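Local coordinates for Ice-binding protein isoform1a (Antarctomyces psychrotrophicus, PDB 7BWY) that probably binds ice crystals, with a surface matched to water molecules in the ice prism planes, at residues Val113-Gly118 with Ser141-Asn146. The protein carries 2 engineered substitutions. Residues are numbered along the deposited sequence; the frame is centred on the assembly and turned at random.
Sequences VLTLDG and SIILTN
Leu116 reaches across to Ile142 on the buried face of two parallel strands, its CD1 lying 3.8 Å from CG2 of Ile142. With chi1 at -69°, Ile142 has CG2 anti to the backbone N, which sets that methyl against CD1 of Leu116, while its CG1 runs alongside CB of Leu114, 4.0 Å away. Trp155, from strand 153-157, touches both Leu114 and Ile142 from the core. Between these side chains and the outer face, successive coils of a right-handed beta-helix are joined by parallel-strand hydrogen bonds whose donors alternate between the strands: Leu114 N to Ser141 O, Ile143 N to Leu114 O, Leu116 N to Ile143 O at 2.7 Å, and Thr145 N to Leu116 O. On the outer face, CG1 of Val113 meets the CG1 methylene of Ile143, and the Thr115 and Thr145 CG2 methyls touch at 3.6 Å. Where the strands end, Gly118 N donates a hydrogen bond to Thr145 O, and Asn146 ND2 donates to Asp117 OD1 from 49° above the carboxylate plane; their 2.5 Å separation is shorter than expected and its exact length doubtful. Because OD1 also accepts from Ala119 N, an alanine in place of Asp117 would probably leave both donors without this acceptor and the Asn146 amide freer to turn. Carboxylate and amide planes stand 65° apart.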
loop_
_atom_site.group_PDB
_atom_site.type_symbol
_atom_site.label_atom_id
_atom_site.label_comp_id
_atom_site.label_asym_id
_atom_site.label_seq_id
_atom_site.Cartn_x
_atom_site.Cartn_y
_atom_site.Cartn_z
ATOM N N VAL A 113 -16.046 6.177 -1.816
ATOM C CA VAL A 113 -15.726 5.537 -0.536
ATOM C C VAL A 113 -15.842 4.034 -0.701
ATOM O O VAL A 113 -16.833 3.557 -1.284
ATOM C CB VAL A 113 -16.680 5.978 0.567
ATOM C CG1 VAL A 113 -16.273 5.238 1.832
ATOM C CG2 VAL A 113 -16.579 7.503 0.742
ATOM N N LEU A 114 -14.767 3.328 -0.334
ATOM C CA LEU A 114 -14.831 1.867 -0.276
ATOM C C LEU A 114 -14.848 1.534 1.207
ATOM O O LEU A 114 -13.962 2.028 1.925
ATOM C CB LEU A 114 -13.561 1.266 -0.882
ATOM C CG LEU A 114 -13.334 -0.225 -0.603
ATOM C CD1 LEU A 114 -14.508 -1.035 -1.150
ATOM C CD2 LEU A 114 -12.048 -0.668 -1.306
ATOM N N THR A 115 -15.845 0.733 1.647
ATOM C CA THR A 115 -15.871 0.339 3.063
ATOM C C THR A 115 -15.377 -1.092 3.256
ATOM O O THR A 115 -15.801 -2.005 2.545
ATOM C CB THR A 115 -17.290 0.372 3.634
ATOM O OG1 THR A 115 -17.752 1.694 3.338
ATOM C CG2 THR A 115 -17.293 0.115 5.136
ATOM N N LEU A 116 -14.527 -1.300 4.264
ATOM C CA LEU A 116 -14.133 -2.679 4.519
ATOM C C LEU A 116 -14.812 -3.144 5.816
ATOM O O LEU A 116 -14.578 -2.597 6.888
ATOM C CB LEU A 116 -12.598 -2.798 4.540
ATOM C CG LEU A 116 -11.928 -2.284 3.253
ATOM C CD1 LEU A 116 -10.421 -2.308 3.322
ATOM C CD2 LEU A 116 -12.425 -3.024 2.022
ATOM N N ASP A 117 -15.675 -4.150 5.710
ATOM C CA ASP A 117 -16.502 -4.551 6.841
ATOM C C ASP A 117 -15.925 -5.769 7.570
ATOM O O ASP A 117 -15.966 -6.885 7.054
ATOM C CB ASP A 117 -17.920 -4.771 6.344
ATOM C CG ASP A 117 -18.903 -5.242 7.419
ATOM O OD1 ASP A 117 -18.517 -5.424 8.596
ATOM O OD2 ASP A 117 -20.040 -5.491 7.032
ATOM N N GLY A 118 -15.371 -5.546 8.772
ATOM C CA GLY A 118 -14.776 -6.639 9.524
ATOM C C GLY A 118 -15.786 -7.719 9.989
ATOM O O GLY A 118 -15.368 -8.737 10.513
ATOM N N SER A 141 -11.798 7.682 -0.498
ATOM C CA SER A 141 -11.379 7.203 0.822
ATOM C C SER A 141 -11.719 5.732 0.993
ATOM O O SER A 141 -12.704 5.237 0.428
ATOM C CB SER A 141 -12.051 7.985 1.907
ATOM O OG SER A 141 -11.318 7.860 3.092
ATOM N N ILE A 142 -10.919 5.060 1.810
ATOM C CA ILE A 142 -11.261 3.723 2.283
ATOM C C ILE A 142 -11.590 3.810 3.774
ATOM O O ILE A 142 -10.802 4.324 4.566
ATOM C CB ILE A 142 -10.110 2.738 1.975
ATOM C CG1 ILE A 142 -9.996 2.491 0.465
ATOM C CG2 ILE A 142 -10.300 1.434 2.718
ATOM C CD1 ILE A 142 -8.614 2.155 0.092
ATOM N N ILE A 143 -12.750 3.245 4.162
ATOM C CA ILE A 143 -13.267 3.271 5.532
ATOM C C ILE A 143 -13.259 1.845 6.123
ATOM O O ILE A 143 -13.646 0.917 5.420
ATOM C CB ILE A 143 -14.703 3.870 5.456
ATOM C CG1 ILE A 143 -14.652 5.370 5.173
ATOM C CG2 ILE A 143 -15.494 3.652 6.718
ATOM C CD1 ILE A 143 -13.770 6.149 6.118
ATOM N N LEU A 144 -12.860 1.697 7.406
ATOM C CA LEU A 144 -12.848 0.430 8.166
ATOM C C LEU A 144 -14.064 0.367 9.081
ATOM O O LEU A 144 -14.341 1.311 9.782
ATOM C CB LEU A 144 -11.607 0.383 9.071
ATOM C CG LEU A 144 -10.334 0.537 8.252
ATOM C CD1 LEU A 144 -9.055 0.393 9.046
ATOM C CD2 LEU A 144 -10.389 -0.398 7.073
ATOM N N THR A 145 -14.768 -0.748 9.138
ATOM C CA THR A 145 -15.881 -0.830 10.068
ATOM C C THR A 145 -15.910 -2.217 10.743
ATOM O O THR A 145 -15.317 -3.176 10.237
ATOM C CB THR A 145 -17.150 -0.426 9.307
ATOM O OG1 THR A 145 -18.109 -0.228 10.331
ATOM C CG2 THR A 145 -17.673 -1.488 8.371
ATOM N N ASN A 146 -16.553 -2.303 11.927
ATOM C CA ASN A 146 -16.914 -3.545 12.598
ATOM C C ASN A 146 -15.666 -4.417 12.744
ATOM O O ASN A 146 -15.660 -5.542 12.251
ATOM C CB ASN A 146 -17.834 -4.424 11.733
ATOM C CG ASN A 146 -19.175 -3.790 11.423
ATOM O OD1 ASN A 146 -19.619 -2.923 12.146
ATOM N ND2 ASN A 146 -19.872 -4.212 10.374
#